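Long-range contact in alcohol dehydrogenase (Aeropyrum pernix, PDB 1H2B), which probably oxidises alcohols with NAD+ as a zinc-dependent alcohol dehydrogenase of a hyperthermophilic archaeon: residues D43-D57 with H79-V92. Sequence-based numbering, arbitrary orientation.
Sequences DVIVRIAGAGVCHTD and HENVGYIEEVAEGV. With ZN (zinc ion), chain J; NAJ (nicotinamide-adenine-dinucleotide (acidic form)), chain I; OCA (octanoic acid (caprylic acid)), chain H.
Cys54 and His79 meet at the catalytic-domain zinc, a compact example of how the ends of an antiparallel strand pair bring together two metal ligands 25 residues apart. The zinc is held by Cys54 SG at 2.3 Å and His79 NE2 at 2.1 Å; Asp168 and octanoic acid O1 complete the site. The imidazole of His79 reaches the metal because CG sits between its backbone N and carbonyl carbon (chi1 56°). At the far side of the ring, water 4 lies in the plane, accepts from His79 ND1 and donates to Asp57 OD2, while the Asp57 carboxylate stands 64° to the ring. Cys54, the N-cap of helix 55-61, forms a capping box with Asp57, whose OD1 takes the Cys54 amide N at 2.9 Å; Cys54 SG also accepts from Thr56 N, which would help orient the sulfur toward the zinc. Were Asp57 replaced by an alanine, water 4 would probably lose its acceptor and the Cys54 amide the carboxylate oxygen it donates to.

Farther along, Tyr84 CD1 lies over one face of the Arg47 guanidinium, toward its rim and 3.4 Å from Arg47 NH2, the two planes nearly parallel (10°). A bend at chi3 brings the guanidinium there, and water 1 at its edge links NE to Ile85 O and Glu86 OE1, while Glu86 OE2 makes a salt bridge with Lys97. On the other face, Val44 CG1 meets Ile85 CD1 at 3.6 Å, the side chains crossing at about a right angle. Classic bulges at Glu86-Glu87 and Ala49-Gly50 shift the register; at the latter, Val82 O accepts from both amides.

In the mixed sheet, strand 44-52 also pairs antiparallel with strands 140-143 and 354-358, and strand 81-88 with strand 100-103, whereas helix 157-162 packs on Ala49, Val82 and Tyr84.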
# COMPACT_ATOMS: atom_id res chain seq x y z
N ASP B 43 -20.57 27.89 11.54
CA ASP B 43 -21.89 27.58 12.06
C ASP B 43 -21.82 27.01 13.49
O ASP B 43 -22.82 26.52 14.03
CB ASP B 43 -22.63 26.65 11.11
CG ASP B 43 -21.86 25.37 10.83
OD1 ASP B 43 -20.83 25.11 11.51
OD2 ASP B 43 -22.21 24.58 9.92
N VAL B 44 -20.66 27.13 14.14
CA VAL B 44 -20.52 26.74 15.54
C VAL B 44 -19.68 27.75 16.29
O VAL B 44 -18.67 28.19 15.78
CB VAL B 44 -19.80 25.35 15.72
CG1 VAL B 44 -19.51 25.05 17.18
CG2 VAL B 44 -20.64 24.24 15.09
N ILE B 45 -20.14 28.16 17.46
CA ILE B 45 -19.27 28.91 18.38
C ILE B 45 -19.00 28.07 19.63
O ILE B 45 -19.91 27.50 20.24
CB ILE B 45 -19.86 30.30 18.74
CG1 ILE B 45 -19.90 31.17 17.49
CG2 ILE B 45 -19.00 30.97 19.86
CD1 ILE B 45 -20.78 32.42 17.65
N VAL B 46 -17.72 28.01 20.01
CA VAL B 46 -17.28 27.25 21.17
C VAL B 46 -16.80 28.19 22.25
O VAL B 46 -16.13 29.18 21.95
CB VAL B 46 -16.11 26.30 20.75
CG1 VAL B 46 -15.48 25.63 21.93
CG2 VAL B 46 -16.62 25.28 19.74
N ARG B 47 -17.19 27.90 23.48
CA ARG B 47 -16.57 28.45 24.69
C ARG B 47 -15.31 27.65 24.97
O ARG B 47 -15.35 26.44 25.30
CB ARG B 47 -17.57 28.41 25.86
CG ARG B 47 -16.98 28.86 27.17
CD ARG B 47 -18.01 28.89 28.33
NE ARG B 47 -18.71 27.62 28.58
CZ ARG B 47 -18.36 26.72 29.49
NH1 ARG B 47 -17.24 26.90 30.21
NH2 ARG B 47 -19.10 25.62 29.67
N ILE B 48 -14.15 28.31 24.78
CA ILE B 48 -12.87 27.63 24.96
C ILE B 48 -12.66 27.20 26.39
O ILE B 48 -12.86 27.99 27.33
CB ILE B 48 -11.77 28.58 24.51
CG1 ILE B 48 -11.94 28.91 23.01
CG2 ILE B 48 -10.33 28.01 24.86
CD1 ILE B 48 -11.54 27.70 22.02
N ALA B 49 -12.26 25.94 26.55
CA ALA B 49 -11.85 25.38 27.86
C ALA B 49 -10.32 25.25 27.96
O ALA B 49 -9.74 25.43 29.03
CB ALA B 49 -12.53 24.02 28.14
N GLY B 50 -9.66 24.95 26.85
CA GLY B 50 -8.21 24.76 26.86
C GLY B 50 -7.67 25.11 25.48
O GLY B 50 -8.23 24.69 24.47
N ALA B 51 -6.61 25.92 25.44
CA ALA B 51 -5.99 26.33 24.17
C ALA B 51 -4.50 26.06 24.23
O ALA B 51 -3.76 26.68 24.99
CB ALA B 51 -6.29 27.82 23.92
N GLY B 52 -4.05 25.06 23.49
CA GLY B 52 -2.63 24.74 23.50
C GLY B 52 -1.77 25.78 22.82
O GLY B 52 -2.21 26.46 21.91
N VAL B 53 -0.53 25.90 23.29
CA VAL B 53 0.44 26.83 22.72
C VAL B 53 1.49 26.00 21.96
O VAL B 53 2.08 25.09 22.53
CB VAL B 53 1.19 27.60 23.81
CG1 VAL B 53 2.09 28.64 23.18
CG2 VAL B 53 0.19 28.30 24.77
N CYS B 54 1.62 26.27 20.68
CA CYS B 54 2.45 25.48 19.79
C CYS B 54 3.73 26.22 19.42
O CYS B 54 3.73 27.46 19.36
CB CYS B 54 1.61 25.22 18.52
SG CYS B 54 2.40 24.15 17.27
N HIS B 55 4.81 25.49 19.11
CA HIS B 55 5.95 26.21 18.56
C HIS B 55 5.60 27.01 17.29
O HIS B 55 6.24 28.02 16.99
CB HIS B 55 7.15 25.27 18.34
CG HIS B 55 8.48 25.96 18.40
ND1 HIS B 55 9.41 25.65 19.36
CD2 HIS B 55 9.02 26.95 17.64
CE1 HIS B 55 10.48 26.42 19.19
NE2 HIS B 55 10.28 27.21 18.15
N THR B 56 4.58 26.60 16.55
CA THR B 56 4.13 27.39 15.42
C THR B 56 3.72 28.79 15.83
O THR B 56 3.82 29.71 15.00
CB THR B 56 2.96 26.68 14.75
OG1 THR B 56 3.50 25.57 14.03
CG2 THR B 56 2.27 27.61 13.71
N ASP B 57 3.23 28.94 17.06
CA ASP B 57 2.88 30.29 17.56
C ASP B 57 4.09 31.20 17.67
O ASP B 57 3.97 32.40 17.36
CB ASP B 57 2.08 30.18 18.85
CG ASP B 57 0.79 29.46 18.60
OD1 ASP B 57 0.38 28.60 19.41
OD2 ASP B 57 0.17 29.72 17.55
N HIS B 79 -4.55 27.52 17.82
CA HIS B 79 -5.12 26.55 16.87
C HIS B 79 -5.19 25.12 17.44
O HIS B 79 -5.36 24.15 16.67
CB HIS B 79 -4.33 26.53 15.55
CG HIS B 79 -2.87 26.26 15.74
ND1 HIS B 79 -1.96 27.27 16.02
CD2 HIS B 79 -2.14 25.12 15.64
CE1 HIS B 79 -0.75 26.74 16.14
NE2 HIS B 79 -0.84 25.44 15.93
N GLU B 80 -5.17 25.01 18.75
CA GLU B 80 -5.12 23.72 19.42
C GLU B 80 -6.15 23.75 20.53
O GLU B 80 -5.87 23.94 21.72
CB GLU B 80 -3.67 23.46 19.91
CG GLU B 80 -3.46 22.10 20.54
CD GLU B 80 -1.99 21.86 20.81
OE1 GLU B 80 -1.56 22.19 21.92
OE2 GLU B 80 -1.29 21.36 19.90
N ASN B 81 -7.41 23.51 20.14
CA ASN B 81 -8.52 23.94 20.99
C ASN B 81 -9.50 22.88 21.42
O ASN B 81 -9.92 22.07 20.62
CB ASN B 81 -9.29 25.03 20.25
CG ASN B 81 -8.37 26.21 19.92
OD1 ASN B 81 -7.74 26.73 20.84
ND2 ASN B 81 -8.34 26.63 18.66
N VAL B 82 -9.88 22.94 22.70
CA VAL B 82 -11.03 22.17 23.22
C VAL B 82 -11.97 23.13 23.95
O VAL B 82 -11.54 24.22 24.38
CB VAL B 82 -10.63 21.05 24.22
CG1 VAL B 82 -9.95 19.87 23.46
CG2 VAL B 82 -9.78 21.60 25.38
N GLY B 83 -13.23 22.74 24.08
CA GLY B 83 -14.14 23.62 24.76
C GLY B 83 -15.53 22.99 24.81
O GLY B 83 -15.68 21.78 24.73
N TYR B 84 -16.50 23.87 25.00
CA TYR B 84 -17.89 23.45 25.10
C TYR B 84 -18.68 24.22 24.06
O TYR B 84 -18.44 25.42 23.84
CB TYR B 84 -18.44 23.78 26.49
CG TYR B 84 -17.71 23.12 27.61
CD1 TYR B 84 -16.66 23.78 28.27
CD2 TYR B 84 -18.03 21.84 27.98
CE1 TYR B 84 -15.96 23.17 29.32
CE2 TYR B 84 -17.35 21.21 29.03
CZ TYR B 84 -16.32 21.88 29.68
OH TYR B 84 -15.66 21.29 30.71
N ILE B 85 -19.60 23.54 23.39
CA ILE B 85 -20.43 24.26 22.42
C ILE B 85 -21.08 25.43 23.17
O ILE B 85 -21.57 25.25 24.30
CB ILE B 85 -21.52 23.34 21.82
CG1 ILE B 85 -20.89 22.19 20.98
CG2 ILE B 85 -22.52 24.14 20.99
CD1 ILE B 85 -20.21 22.60 19.69
N GLU B 86 -21.11 26.59 22.50
CA GLU B 86 -21.86 27.73 23.04
C GLU B 86 -23.18 27.84 22.27
O GLU B 86 -24.27 27.86 22.90
CB GLU B 86 -21.04 29.02 23.00
CG GLU B 86 -21.94 30.20 23.42
CD GLU B 86 -22.33 30.15 24.88
OE1 GLU B 86 -21.61 29.57 25.74
OE2 GLU B 86 -23.42 30.72 25.18
N GLU B 87 -23.11 27.94 20.95
CA GLU B 87 -24.30 27.93 20.10
C GLU B 87 -23.99 27.43 18.72
O GLU B 87 -22.82 27.34 18.33
CB GLU B 87 -24.89 29.34 20.01
CG GLU B 87 -23.97 30.35 19.33
CD GLU B 87 -24.63 31.71 19.22
OE1 GLU B 87 -24.02 32.68 19.65
OE2 GLU B 87 -25.76 31.78 18.68
N VAL B 88 -25.04 27.11 17.98
CA VAL B 88 -24.89 26.61 16.62
C VAL B 88 -25.93 27.23 15.70
O VAL B 88 -27.04 27.66 16.16
CB VAL B 88 -24.98 25.05 16.52
CG1 VAL B 88 -23.95 24.35 17.45
CG2 VAL B 88 -26.40 24.56 16.85
N ALA B 89 -25.61 27.24 14.41
CA ALA B 89 -26.46 27.84 13.39
C ALA B 89 -27.41 26.81 12.88
O ALA B 89 -27.34 25.66 13.29
CB ALA B 89 -25.62 28.36 12.23
N GLU B 90 -28.28 27.21 11.93
CA GLU B 90 -29.24 26.27 11.36
C GLU B 90 -28.60 25.04 10.73
O GLU B 90 -27.46 25.11 10.22
CB GLU B 90 -30.14 26.94 10.31
CG GLU B 90 -29.44 27.26 9.01
CD GLU B 90 -30.33 28.06 8.07
OE1 GLU B 90 -31.46 27.64 7.81
OE2 GLU B 90 -29.87 29.11 7.60
N GLY B 91 -29.32 23.93 10.80
CA GLY B 91 -28.88 22.72 10.12
C GLY B 91 -27.79 21.91 10.79
O GLY B 91 -27.59 20.76 10.41
N VAL B 92 -27.12 22.48 11.80
CA VAL B 92 -26.07 21.76 12.51
C VAL B 92 -26.70 20.68 13.36
O VAL B 92 -27.57 20.96 14.17
CB VAL B 92 -25.25 22.73 13.39
CG1 VAL B 92 -24.23 21.94 14.30
CG2 VAL B 92 -24.51 23.72 12.52
ZN ZN J . 0.64 24.00 15.84
PA NAJ I . 8.56 22.35 21.04
O1A NAJ I . 9.27 23.67 21.23
O2A NAJ I . 7.57 21.87 22.11
O5B NAJ I . 9.59 21.13 20.96
C5B NAJ I . 10.84 21.22 20.27
C4B NAJ I . 11.72 20.19 20.96
O4B NAJ I . 12.93 20.08 20.17
C3B NAJ I . 12.08 20.55 22.40
O3B NAJ I . 11.87 19.45 23.29
C2B NAJ I . 13.55 20.90 22.20
O2B NAJ I . 14.35 20.77 23.38
C1B NAJ I . 14.01 19.96 21.08
N9A NAJ I . 15.23 20.37 20.38
C8A NAJ I . 15.72 21.65 20.09
N7A NAJ I . 16.88 21.54 19.38
C5A NAJ I . 17.13 20.20 19.23
C6A NAJ I . 18.14 19.50 18.62
N6A NAJ I . 19.19 20.09 18.03
N1A NAJ I . 18.06 18.13 18.59
C2A NAJ I . 17.04 17.44 19.21
N3A NAJ I . 16.07 18.14 19.83
C4A NAJ I . 16.12 19.50 19.84
O3 NAJ I . 7.88 22.42 19.61
PN NAJ I . 6.50 21.75 19.11
O1N NAJ I . 5.37 22.64 19.40
O2N NAJ I . 6.45 20.34 19.54
O5D NAJ I . 6.72 21.89 17.52
C5D NAJ I . 7.75 21.10 16.93
C4D NAJ I . 7.97 21.58 15.50
O4D NAJ I . 6.86 21.14 14.71
C3D NAJ I . 8.00 23.10 15.34
O3D NAJ I . 8.81 23.42 14.20
C2D NAJ I . 6.53 23.43 15.03
O2D NAJ I . 6.32 24.66 14.38
C1D NAJ I . 6.24 22.24 14.10
N1N NAJ I . 4.84 21.92 13.81
C2N NAJ I . 4.60 21.28 12.63
C3N NAJ I . 3.32 20.88 12.31
C7N NAJ I . 3.06 20.24 10.98
O7N NAJ I . 1.77 19.96 10.73
N7N NAJ I . 3.99 19.87 10.10
C4N NAJ I . 2.21 21.08 13.20
C5N NAJ I . 2.57 21.58 14.48
C6N NAJ I . 3.85 22.02 14.76
C1 OCA H . 0.51 23.91 12.92
C2 OCA H . 1.11 24.28 11.55
C3 OCA H . 0.06 24.12 10.44
C4 OCA H . 0.40 24.80 9.13
C5 OCA H . -0.79 24.72 8.18
C6 OCA H . -0.43 25.19 6.78
C7 OCA H . -1.56 25.02 5.76
C8 OCA H . -1.09 25.52 4.41
O1 OCA H . 1.16 24.16 13.97
O2 OCA H . -0.59 23.35 12.99
O HOH W 1 -20.88 26.99 26.54
O HOH W 2 -4.81 27.04 20.82
O HOH W 3 -1.96 27.22 19.15
O HOH W 4 -2.09 29.89 16.48